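Local coordinates for substrate-binding protein (Synechococcus sp., PDB 6WPN), which probably binds a sugar or oligosaccharide in the periplasm as the solute-binding component of a transport system in a marine cyanobacterium, at residues G102-L107 and G133-P138; E198-M203 and A226-L231; A220-F225 and Q411-A416. One frame throughout, in Å; residues are numbered along the deposited sequence.

Interaction 1: residues G102-L107 and G133-P138; sequences GGLTDL and GQIAIP
L107 and Q134 hold the two loops together through one nearly straight backbone hydrogen bond, from L107 N to Q134 O at 2.9 Å. The side chain of L107 then runs on from this bond. Its CB and CG both lie against the carbonyl oxygen of Q134, CG at 3.5 Å from that O, and beyond them CD1 reaches along the second segment, passing A136 N to rest on I137 CG1 at 3.8 Å; the leucine and isoleucine side chains cross at about a right angle. V304 from a loop and V315 of helix 311-321 also touch L107. In this bacterial extracellular solute-binding protein, G102-L107 belongs to the loop that follows helix 92-99, with G102 as the C' residue of the Schellman motif ending that helix, and G133-P138 leads into the long strand 137-149. On the other flank, L104 meets I135: CD1 of the leucine lies 3.7 Å from CD1 of the isoleucine and also reaches its CB, while A95 and A99 of helix 92-99 add to the packing round I135. D106 has CG anti to the backbone N (chi1 -168°), which carries OD1 across to Q134 N at 3.2 Å. The N-H approaches from above the carboxylate plane, and the bond is bent, 136° at the hydrogen; the same OD1 is also hydrogen-bonded to T108 OG1, so two groups share this oxygen.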
ATOM      1  N   GLY A 102      -6.749   8.265 -21.424  1.00 76.62           N
ATOM      2  CA  GLY A 102      -8.165   8.464 -21.682  1.00 76.60           C
ATOM      3  C   GLY A 102      -9.044   7.253 -21.448  1.00 78.92           C
ATOM      4  O   GLY A 102     -10.114   7.150 -22.054  1.00 86.31           O
ATOM      5  N   GLY A 103      -8.634   6.342 -20.571  1.00 85.40           N
ATOM      6  CA  GLY A 103      -9.391   5.130 -20.328  1.00 88.42           C
ATOM      7  C   GLY A 103     -10.406   5.169 -19.206  1.00 80.80           C
ATOM      8  O   GLY A 103     -11.182   4.222 -19.060  1.00 85.88           O
ATOM      9  N   LEU A 104     -10.432   6.223 -18.401  1.00 68.23           N
ATOM     10  CA  LEU A 104     -11.346   6.302 -17.271  1.00 69.43           C
ATOM     11  C   LEU A 104     -12.384   7.391 -17.495  1.00 70.19           C
ATOM     12  O   LEU A 104     -12.071   8.469 -18.010  1.00 74.59           O
ATOM     13  CB  LEU A 104     -10.582   6.571 -15.974  1.00 74.46           C
ATOM     14  CG  LEU A 104      -9.564   5.489 -15.617  1.00 71.12           C
ATOM     15  CD1 LEU A 104      -8.978   5.729 -14.232  1.00 71.35           C
ATOM     16  CD2 LEU A 104     -10.197   4.109 -15.725  1.00 69.38           C
ATOM     17  N   THR A 105     -13.616   7.108 -17.085  1.00 68.42           N
ATOM     18  CA  THR A 105     -14.689   8.079 -17.224  1.00 64.95           C
ATOM     19  C   THR A 105     -14.480   9.221 -16.242  1.00 66.17           C
ATOM     20  O   THR A 105     -14.151   9.004 -15.073  1.00 68.49           O
ATOM     21  CB  THR A 105     -16.045   7.421 -16.963  1.00 63.23           C
ATOM     22  OG1 THR A 105     -16.245   6.341 -17.882  1.00 66.91           O
ATOM     23  CG2 THR A 105     -17.174   8.431 -17.121  1.00 59.88           C
ATOM     24  N   ASP A 106     -14.662  10.446 -16.723  1.00 71.57           N
ATOM     25  CA  ASP A 106     -14.741  11.587 -15.821  1.00 65.36           C
ATOM     26  C   ASP A 106     -16.068  11.514 -15.082  1.00 69.17           C
ATOM     27  O   ASP A 106     -17.129  11.764 -15.664  1.00 71.09           O
ATOM     28  CB  ASP A 106     -14.603  12.895 -16.593  1.00 61.73           C
ATOM     29  CG  ASP A 106     -14.376  14.088 -15.683  1.00 73.61           C
ATOM     30  OD1 ASP A 106     -14.480  13.937 -14.447  1.00 83.22           O
ATOM     31  OD2 ASP A 106     -14.080  15.181 -16.205  1.00 80.96           O
ATOM     32  N   LEU A 107     -16.010  11.154 -13.800  1.00 67.19           N
ATOM     33  CA  LEU A 107     -17.219  10.905 -13.027  1.00 67.50           C
ATOM     34  C   LEU A 107     -17.940  12.191 -12.641  1.00 70.50           C
ATOM     35  O   LEU A 107     -19.127  12.139 -12.300  1.00 71.56           O
ATOM     36  CB  LEU A 107     -16.868  10.098 -11.773  1.00 60.88           C
ATOM     37  CG  LEU A 107     -16.044   8.830 -12.022  1.00 57.03           C
ATOM     38  CD1 LEU A 107     -15.658   8.173 -10.716  1.00 51.78           C
ATOM     39  CD2 LEU A 107     -16.814   7.860 -12.902  1.00 55.89           C
ATOM     40  N   GLY A 133      -9.373  14.919 -14.641  1.00 98.33           N
ATOM     41  CA  GLY A 133     -10.645  15.067 -13.966  1.00 96.64           C
ATOM     42  C   GLY A 133     -10.778  14.089 -12.814  1.00 86.18           C
ATOM     43  O   GLY A 133      -9.798  13.514 -12.328  1.00 72.71           O
ATOM     44  N   GLN A 134     -12.016  13.901 -12.368  1.00 85.02           N
ATOM     45  CA  GLN A 134     -12.298  12.966 -11.281  1.00 79.05           C
ATOM     46  C   GLN A 134     -12.458  11.576 -11.882  1.00 68.62           C
ATOM     47  O   GLN A 134     -13.530  11.217 -12.373  1.00 69.63           O
ATOM     48  CB  GLN A 134     -13.533  13.394 -10.498  1.00 84.04           C
ATOM     49  CG  GLN A 134     -13.736  12.593  -9.219  1.00 83.28           C
ATOM     50  CD  GLN A 134     -12.841  13.069  -8.088  1.00 90.41           C
ATOM     51  OE1 GLN A 134     -12.255  14.153  -8.154  1.00 93.28           O
ATOM     52  NE2 GLN A 134     -12.713  12.251  -7.053  1.00 88.43           N
ATOM     53  N   ILE A 135     -11.386  10.785 -11.832  1.00 60.39           N
ATOM     54  CA  ILE A 135     -11.352   9.484 -12.490  1.00 64.76           C
ATOM     55  C   ILE A 135     -11.664   8.329 -11.550  1.00 67.59           C
ATOM     56  O   ILE A 135     -11.793   7.186 -12.017  1.00 62.85           O
ATOM     57  CB  ILE A 135      -9.972   9.234 -13.132  1.00 68.15           C
ATOM     58  CG1 ILE A 135      -8.900   9.285 -12.039  1.00 67.39           C
ATOM     59  CG2 ILE A 135      -9.701  10.253 -14.225  1.00 66.75           C
ATOM     60  CD1 ILE A 135      -7.576   8.704 -12.435  1.00 70.97           C
ATOM     61  N   ALA A 136     -11.791   8.578 -10.250  1.00 70.94           N
ATOM     62  CA  ALA A 136     -12.002   7.474  -9.328  1.00 66.61           C
ATOM     63  C   ALA A 136     -12.700   7.969  -8.072  1.00 65.95           C
ATOM     64  O   ALA A 136     -12.608   9.146  -7.708  1.00 58.30           O
ATOM     65  CB  ALA A 136     -10.680   6.789  -8.964  1.00 56.92           C
ATOM     66  N   ILE A 137     -13.397   7.050  -7.424  1.00 57.20           N
ATOM     67  CA  ILE A 137     -14.036   7.291  -6.136  1.00 51.45           C
ATOM     68  C   ILE A 137     -13.199   6.598  -5.067  1.00 57.55           C
ATOM     69  O   ILE A 137     -12.861   5.417  -5.236  1.00 54.69           O
ATOM     70  CB  ILE A 137     -15.485   6.769  -6.122  1.00 52.75           C
ATOM     71  CG1 ILE A 137     -16.352   7.595  -7.072  1.00 55.08           C
ATOM     72  CG2 ILE A 137     -16.060   6.791  -4.709  1.00 62.08           C
ATOM     73  CD1 ILE A 137     -17.699   6.971  -7.357  1.00 55.25           C
ATOM     74  N   PRO A 138     -12.835   7.278  -3.984  1.00 51.30           N
ATOM     75  CA  PRO A 138     -12.040   6.619  -2.943  1.00 54.39           C
ATOM     76  C   PRO A 138     -12.840   5.524  -2.260  1.00 49.33           C
ATOM     77  O   PRO A 138     -14.035   5.670  -2.001  1.00 50.37           O
ATOM     78  CB  PRO A 138     -11.704   7.756  -1.967  1.00 52.77           C
ATOM     79  CG  PRO A 138     -11.969   9.008  -2.721  1.00 56.12           C
ATOM     80  CD  PRO A 138     -13.061   8.699  -3.691  1.00 53.90           C
TER

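Interaction 2: residues E198-M203 and A226-L231; sequences ESFVQM and AFWTDL
A chi1 of 78° at S199 sets OG between its backbone N and carbonyl carbon and facing the indole of W228, while M203, a selenomethionine, bends at chi3 (72°) to send CE to F227. The result is a Met-aromatic cluster between helices 195-202 and 219-233 of the solute-binding fold, built at the C-terminal end of the first helix. The selenium stands 4.7 Å from the centroid of the F227 ring and meets it obliquely; the W228 five-membered ring is a second, more distant aromatic neighbour. CE lies 3.7 Å from F227 CB. Within helix 219-233, F227 CD1 sits over one face of the W228 ring. F200 runs nearly parallel to the indole but is slid well aside, so the rings barely overlap, and CE1 touches W228 CD1 at 4.0 Å. With an alanine at W228 the indole would be gone, which would probably open a gap between the helices, take the indole away from F200 and M203 and leave S199 OG without its N-H donor. S199 OG is hydrogen-bonded to L196 O within its own helix, and at the indole edge, near the ring plane, it takes a weak, bent bond from W228 NE1 at 3.2 Å.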
ATOM      1  N   GLU A 198       9.017   3.753  -1.409  1.00 53.46           N
ATOM      2  CA  GLU A 198       8.453   4.692  -0.446  1.00 53.81           C
ATOM      3  C   GLU A 198       9.503   5.167   0.554  1.00 51.83           C
ATOM      4  O   GLU A 198       9.476   6.329   0.979  1.00 47.52           O
ATOM      5  CB  GLU A 198       7.263   4.058   0.273  1.00 58.50           C
ATOM      6  CG  GLU A 198       6.049   3.829  -0.624  1.00 65.11           C
ATOM      7  CD  GLU A 198       5.078   2.810  -0.053  1.00 67.35           C
ATOM      8  OE1 GLU A 198       5.410   2.184   0.974  1.00 61.63           O
ATOM      9  OE2 GLU A 198       3.977   2.646  -0.622  1.00 69.01           O
ATOM     10  N   SER A 199      10.441   4.291   0.936  1.00 39.65           N
ATOM     11  CA  SER A 199      11.507   4.721   1.838  1.00 42.08           C
ATOM     12  C   SER A 199      12.376   5.785   1.187  1.00 47.99           C
ATOM     13  O   SER A 199      12.842   6.715   1.859  1.00 43.72           O
ATOM     14  CB  SER A 199      12.369   3.537   2.267  1.00 39.95           C
ATOM     15  OG  SER A 199      13.274   3.178   1.238  1.00 45.74           O
ATOM     16  N   PHE A 200      12.608   5.662  -0.125  1.00 54.00           N
ATOM     17  CA  PHE A 200      13.316   6.707  -0.856  1.00 44.85           C
ATOM     18  C   PHE A 200      12.622   8.046  -0.674  1.00 43.53           C
ATOM     19  O   PHE A 200      13.262   9.055  -0.356  1.00 43.86           O
ATOM     20  CB  PHE A 200      13.414   6.344  -2.344  1.00 46.10           C
ATOM     21  CG  PHE A 200      14.523   5.373  -2.671  1.00 47.77           C
ATOM     22  CD1 PHE A 200      14.401   4.028  -2.378  1.00 52.55           C
ATOM     23  CD2 PHE A 200      15.682   5.808  -3.286  1.00 61.78           C
ATOM     24  CE1 PHE A 200      15.416   3.135  -2.676  1.00 53.35           C
ATOM     25  CE2 PHE A 200      16.702   4.916  -3.586  1.00 63.35           C
ATOM     26  CZ  PHE A 200      16.563   3.578  -3.279  1.00 52.83           C
ATOM     27  N   VAL A 201      11.300   8.070  -0.854  1.00 44.75           N
ATOM     28  CA  VAL A 201      10.559   9.316  -0.689  1.00 52.37           C
ATOM     29  C   VAL A 201      10.650   9.805   0.754  1.00 54.38           C
ATOM     30  O   VAL A 201      10.782  11.007   1.005  1.00 64.15           O
ATOM     31  CB  VAL A 201       9.099   9.135  -1.139  1.00 55.45           C
ATOM     32  CG1 VAL A 201       8.335  10.444  -0.999  1.00 50.34           C
ATOM     33  CG2 VAL A 201       9.044   8.623  -2.569  1.00 56.72           C
ATOM     34  N   GLN A 202      10.590   8.882   1.724  1.00 47.96           N
ATOM     35  CA  GLN A 202      10.700   9.282   3.127  1.00 44.94           C
ATOM     36  C   GLN A 202      12.097   9.781   3.462  1.00 52.79           C
ATOM     37  O   GLN A 202      12.260  10.590   4.383  1.00 46.24           O
ATOM     38  CB  GLN A 202      10.326   8.128   4.056  1.00 40.52           C
ATOM     39  CG  GLN A 202       8.842   7.834   4.121  1.00 43.68           C
ATOM     40  CD  GLN A 202       8.526   6.602   4.947  1.00 44.26           C
ATOM     41  OE1 GLN A 202       9.246   5.607   4.898  1.00 46.81           O
ATOM     42  NE2 GLN A 202       7.454   6.672   5.727  1.00 55.66           N
HETATM   43  N   MSE A 203      13.059   9.360   2.658  1.00 55.00           N
HETATM   44  CA  MSE A 203      14.464   9.759   2.866  1.00 54.03           C
HETATM   45  C   MSE A 203      14.766  11.075   2.149  1.00 61.19           C
HETATM   46  O   MSE A 203      15.927  11.428   2.058  1.00 72.20           O
HETATM   47  CB  MSE A 203      15.387   8.627   2.447  1.00 54.49           C
HETATM   48  CG  MSE A 203      15.272   7.464   3.348  1.00 73.16           C
HETATM   49 SE   MSE A 203      16.382   6.065   2.706  1.00 90.02          SE
HETATM   50  CE  MSE A 203      18.114   6.751   3.116  1.00113.55           C
ATOM     51  N   ALA A 226      23.114   4.211  -1.135  1.00 46.39           N
ATOM     52  CA  ALA A 226      24.168   3.725  -0.249  1.00 46.18           C
ATOM     53  C   ALA A 226      23.587   3.141   1.031  1.00 48.22           C
ATOM     54  O   ALA A 226      24.122   2.169   1.578  1.00 44.31           O
ATOM     55  CB  ALA A 226      25.144   4.856   0.072  1.00 45.78           C
ATOM     56  N   PHE A 227      22.499   3.730   1.529  1.00 41.49           N
ATOM     57  CA  PHE A 227      21.852   3.225   2.734  1.00 40.02           C
ATOM     58  C   PHE A 227      21.498   1.752   2.586  1.00 46.47           C
ATOM     59  O   PHE A 227      21.897   0.916   3.406  1.00 48.25           O
ATOM     60  CB  PHE A 227      20.601   4.060   3.029  1.00 45.50           C
ATOM     61  CG  PHE A 227      19.821   3.610   4.240  1.00 44.12           C
ATOM     62  CD1 PHE A 227      18.771   2.712   4.111  1.00 43.19           C
ATOM     63  CD2 PHE A 227      20.119   4.107   5.502  1.00 49.34           C
ATOM     64  CE1 PHE A 227      18.043   2.302   5.216  1.00 49.28           C
ATOM     65  CE2 PHE A 227      19.392   3.709   6.615  1.00 46.66           C
ATOM     66  CZ  PHE A 227      18.351   2.802   6.472  1.00 47.15           C
ATOM     67  N   TRP A 228      20.771   1.413   1.521  1.00 46.27           N
ATOM     68  CA  TRP A 228      20.308   0.043   1.341  1.00 38.46           C
ATOM     69  C   TRP A 228      21.435  -0.878   0.898  1.00 40.82           C
ATOM     70  O   TRP A 228      21.484  -2.046   1.303  1.00 48.61           O
ATOM     71  CB  TRP A 228      19.156   0.026   0.342  1.00 42.62           C
ATOM     72  CG  TRP A 228      17.942   0.672   0.911  1.00 43.71           C
ATOM     73  CD1 TRP A 228      17.412   1.879   0.567  1.00 53.91           C
ATOM     74  CD2 TRP A 228      17.117   0.154   1.955  1.00 40.79           C
ATOM     75  NE1 TRP A 228      16.297   2.142   1.328  1.00 47.14           N
ATOM     76  CE2 TRP A 228      16.096   1.095   2.188  1.00 42.97           C
ATOM     77  CE3 TRP A 228      17.142  -1.020   2.718  1.00 40.28           C
ATOM     78  CZ2 TRP A 228      15.106   0.897   3.144  1.00 41.61           C
ATOM     79  CZ3 TRP A 228      16.161  -1.212   3.667  1.00 35.16           C
ATOM     80  CH2 TRP A 228      15.157  -0.261   3.871  1.00 38.54           C
ATOM     81  N   THR A 229      22.358  -0.375   0.077  1.00 47.45           N
ATOM     82  CA  THR A 229      23.497  -1.187  -0.333  1.00 44.50           C
ATOM     83  C   THR A 229      24.329  -1.600   0.875  1.00 51.37           C
ATOM     84  O   THR A 229      24.649  -2.782   1.051  1.00 49.55           O
ATOM     85  CB  THR A 229      24.358  -0.415  -1.332  1.00 51.44           C
ATOM     86  OG1 THR A 229      23.582  -0.105  -2.494  1.00 51.82           O
ATOM     87  CG2 THR A 229      25.572  -1.244  -1.741  1.00 41.64           C
ATOM     88  N   ASP A 230      24.659  -0.636   1.738  1.00 49.75           N
ATOM     89  CA  ASP A 230      25.507  -0.919   2.892  1.00 53.07           C
ATOM     90  C   ASP A 230      24.813  -1.846   3.887  1.00 46.37           C
ATOM     91  O   ASP A 230      25.456  -2.714   4.485  1.00 47.44           O
ATOM     92  CB  ASP A 230      25.909   0.390   3.575  1.00 54.27           C
ATOM     93  CG  ASP A 230      26.797   1.259   2.699  1.00 65.84           C
ATOM     94  OD1 ASP A 230      27.475   0.716   1.798  1.00 72.61           O
ATOM     95  OD2 ASP A 230      26.821   2.491   2.916  1.00 71.74           O
ATOM     96  N   LEU A 231      23.504  -1.685   4.078  1.00 39.04           N
ATOM     97  CA  LEU A 231      22.783  -2.588   4.968  1.00 41.04           C
ATOM     98  C   LEU A 231      22.899  -4.030   4.487  1.00 47.68           C
ATOM     99  O   LEU A 231      23.190  -4.940   5.271  1.00 54.46           O
ATOM    100  CB  LEU A 231      21.315  -2.173   5.072  1.00 35.24           C
ATOM    101  CG  LEU A 231      20.959  -1.001   5.990  1.00 40.99           C
ATOM    102  CD1 LEU A 231      19.455  -0.817   6.037  1.00 41.60           C
ATOM    103  CD2 LEU A 231      21.505  -1.208   7.382  1.00 46.49           C
TER

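Interaction 3: residues A220-F225 and Q411-A416; sequences AGRKAF and QAVLEA
V413 lays its CG2 methyl over one face of the F225 ring, a CH-pi contact in which the carbon stands 3.7 Å from the ring centroid. The methyl is displaced from the centre toward the rim, on the side of the ring nearest the backbone, and comes within 3.4 Å of F225 CG. The valine's torsion explains this approach: with CG1 anti to the backbone N (chi1 178°), CG2 lies beside that N and faces the aromatic ring. A412 adds its CB to the same tight patch, 3.7 Å from F225 CE2, and meets the ring obliquely. One turn after A412 the contact thins: A416 CB comes only to 4.5 Å from F225 CZ. Helices 219-233 and 409-427 cross at a steep angle, 124° between the N-to-C directions of the two short segments, with axes 9.9 Å apart at closest approach. In this extracellular solute-binding protein the contact ties helix 219-233 to the last helix of the chain, 409-427. No hydrogen bond joins the two segments, and F225 also packs on I395 and L399 of helix 388-403, so three helices meet round its ring. The partly exposed flank is looser. There R222 runs past the valine, its CG 4.3 Å from V413 CG1, and the guanidinium group turns to another partner, with NH1 hydrogen-bonded to N217 OD1.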
ATOM      1  N   ALA A 220      20.393  13.195  -1.976  1.00 72.00           N
ATOM      2  CA  ALA A 220      19.422  12.353  -1.286  1.00 60.14           C
ATOM      3  C   ALA A 220      19.358  10.965  -1.907  1.00 60.12           C
ATOM      4  O   ALA A 220      19.353   9.956  -1.193  1.00 58.33           O
ATOM      5  CB  ALA A 220      18.046  13.018  -1.306  1.00 53.75           C
ATOM      6  N   GLY A 221      19.306  10.895  -3.239  1.00 64.45           N
ATOM      7  CA  GLY A 221      19.220   9.604  -3.903  1.00 56.90           C
ATOM      8  C   GLY A 221      20.467   8.757  -3.729  1.00 53.82           C
ATOM      9  O   GLY A 221      20.378   7.553  -3.471  1.00 47.20           O
ATOM     10  N   ARG A 222      21.645   9.369  -3.866  1.00 57.25           N
ATOM     11  CA  ARG A 222      22.879   8.624  -3.648  1.00 63.17           C
ATOM     12  C   ARG A 222      22.980   8.154  -2.203  1.00 69.45           C
ATOM     13  O   ARG A 222      23.427   7.033  -1.932  1.00 70.21           O
ATOM     14  CB  ARG A 222      24.084   9.488  -4.016  1.00 59.92           C
ATOM     15  CG  ARG A 222      24.129   9.891  -5.479  1.00 57.55           C
ATOM     16  CD  ARG A 222      25.438  10.575  -5.830  1.00 62.95           C
ATOM     17  NE  ARG A 222      25.516  11.937  -5.308  1.00 79.57           N
ATOM     18  CZ  ARG A 222      25.041  13.010  -5.936  1.00 79.36           C
ATOM     19  NH1 ARG A 222      24.443  12.886  -7.113  1.00 68.37           N
ATOM     20  NH2 ARG A 222      25.162  14.210  -5.384  1.00 83.82           N
ATOM     21  N   LYS A 223      22.548   8.993  -1.263  1.00 62.31           N
ATOM     22  CA  LYS A 223      22.536   8.597   0.139  1.00 65.45           C
ATOM     23  C   LYS A 223      21.572   7.437   0.363  1.00 62.72           C
ATOM     24  O   LYS A 223      21.873   6.506   1.120  1.00 57.55           O
ATOM     25  CB  LYS A 223      22.183   9.806   1.005  1.00 72.22           C
ATOM     26  CG  LYS A 223      22.144   9.567   2.500  1.00 76.27           C
ATOM     27  CD  LYS A 223      21.842  10.878   3.221  1.00 75.65           C
ATOM     28  CE  LYS A 223      21.462  10.667   4.675  1.00 69.27           C
ATOM     29  NZ  LYS A 223      21.144  11.966   5.345  1.00 71.85           N
ATOM     30  N   ALA A 224      20.417   7.469  -0.305  1.00 59.17           N
ATOM     31  CA  ALA A 224      19.437   6.398  -0.158  1.00 44.93           C
ATOM     32  C   ALA A 224      19.937   5.095  -0.770  1.00 42.80           C
ATOM     33  O   ALA A 224      19.721   4.017  -0.203  1.00 47.14           O
ATOM     34  CB  ALA A 224      18.110   6.813  -0.789  1.00 52.64           C
ATOM     35  N   PHE A 225      20.565   5.166  -1.948  1.00 47.38           N
ATOM     36  CA  PHE A 225      21.148   3.971  -2.553  1.00 52.02           C
ATOM     37  C   PHE A 225      22.225   3.369  -1.661  1.00 43.49           C
ATOM     38  O   PHE A 225      22.270   2.151  -1.453  1.00 51.45           O
ATOM     39  CB  PHE A 225      21.733   4.295  -3.932  1.00 56.13           C
ATOM     40  CG  PHE A 225      20.794   4.019  -5.077  1.00 51.51           C
ATOM     41  CD1 PHE A 225      19.773   4.900  -5.389  1.00 58.53           C
ATOM     42  CD2 PHE A 225      20.937   2.871  -5.839  1.00 46.97           C
ATOM     43  CE1 PHE A 225      18.912   4.640  -6.448  1.00 59.97           C
ATOM     44  CE2 PHE A 225      20.079   2.605  -6.890  1.00 46.48           C
ATOM     45  CZ  PHE A 225      19.067   3.491  -7.194  1.00 49.87           C
ATOM     46  N   GLN A 411      27.290   3.684  -9.047  1.00 60.30           N
ATOM     47  CA  GLN A 411      27.147   3.061 -10.356  1.00 60.25           C
ATOM     48  C   GLN A 411      25.699   2.651 -10.595  1.00 55.33           C
ATOM     49  O   GLN A 411      25.179   2.798 -11.704  1.00 54.81           O
ATOM     50  CB  GLN A 411      28.072   1.847 -10.444  1.00 74.29           C
ATOM     51  CG  GLN A 411      28.323   1.328 -11.840  1.00 91.35           C
ATOM     52  CD  GLN A 411      29.206   2.259 -12.641  1.00103.84           C
ATOM     53  OE1 GLN A 411      29.951   3.062 -12.075  1.00110.26           O
ATOM     54  NE2 GLN A 411      29.143   2.146 -13.966  1.00104.11           N
ATOM     55  N   ALA A 412      25.025   2.157  -9.554  1.00 58.00           N
ATOM     56  CA  ALA A 412      23.608   1.828  -9.683  1.00 60.48           C
ATOM     57  C   ALA A 412      22.775   3.074  -9.958  1.00 56.62           C
ATOM     58  O   ALA A 412      21.875   3.057 -10.806  1.00 52.66           O
ATOM     59  CB  ALA A 412      23.115   1.118  -8.420  1.00 46.99           C
ATOM     60  N   VAL A 413      23.068   4.165  -9.244  1.00 65.62           N
ATOM     61  CA  VAL A 413      22.347   5.421  -9.438  1.00 60.73           C
ATOM     62  C   VAL A 413      22.461   5.882 -10.882  1.00 60.82           C
ATOM     63  O   VAL A 413      21.466   6.249 -11.516  1.00 64.61           O
ATOM     64  CB  VAL A 413      22.877   6.494  -8.469  1.00 61.98           C
ATOM     65  CG1 VAL A 413      22.173   7.817  -8.708  1.00 59.70           C
ATOM     66  CG2 VAL A 413      22.702   6.035  -7.033  1.00 60.64           C
ATOM     67  N   LEU A 414      23.681   5.880 -11.418  1.00 55.87           N
ATOM     68  CA  LEU A 414      23.876   6.347 -12.785  1.00 65.60           C
ATOM     69  C   LEU A 414      23.156   5.448 -13.779  1.00 65.32           C
ATOM     70  O   LEU A 414      22.492   5.938 -14.701  1.00 64.41           O
ATOM     71  CB  LEU A 414      25.365   6.417 -13.114  1.00 64.18           C
ATOM     72  CG  LEU A 414      25.595   7.093 -14.460  1.00 85.61           C
ATOM     73  CD1 LEU A 414      25.270   8.580 -14.351  1.00 96.03           C
ATOM     74  CD2 LEU A 414      27.007   6.860 -14.983  1.00 85.90           C
ATOM     75  N   GLU A 415      23.263   4.129 -13.602  1.00 65.45           N
ATOM     76  CA  GLU A 415      22.587   3.209 -14.509  1.00 65.12           C
ATOM     77  C   GLU A 415      21.079   3.388 -14.442  1.00 58.52           C
ATOM     78  O   GLU A 415      20.403   3.410 -15.476  1.00 68.61           O
ATOM     79  CB  GLU A 415      22.962   1.763 -14.176  1.00 66.16           C
ATOM     80  CG  GLU A 415      24.427   1.407 -14.405  1.00 72.24           C
ATOM     81  CD  GLU A 415      24.770   1.212 -15.866  1.00 87.64           C
ATOM     82  OE1 GLU A 415      23.839   1.192 -16.700  1.00 93.35           O
ATOM     83  OE2 GLU A 415      25.973   1.084 -16.183  1.00 97.06           O
ATOM     84  N   ALA A 416      20.534   3.540 -13.234  1.00 53.14           N
ATOM     85  CA  ALA A 416      19.099   3.776 -13.102  1.00 56.09           C
ATOM     86  C   ALA A 416      18.693   5.093 -13.751  1.00 60.80           C
ATOM     87  O   ALA A 416      17.688   5.157 -14.469  1.00 64.10           O
ATOM     88  CB  ALA A 416      18.694   3.750 -11.629  1.00 49.65           C
TER

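From the N terminus, interaction 1 comes first, closing a loop of 25 residues that holds helix 121-124 and bringing the loop after helix 92-99 to the approach to strand 137-149. It is complete before the other two begin, and its centre lies 34 to 35 Å from theirs. Interaction 2 closes a shorter loop between helices 195-202 and 219-233. Before it closes, interaction 3 opens on the same helix 219-233, so the two cross along the chain; the second segment of interaction 3, 411-416 on helix 409-427, comes after 185 intervening residues. Interactions 2 and 3 touch directly, through F200 with F225 and M203 with A224, joining helix 409-427 through helix 219-233 to helix 195-202.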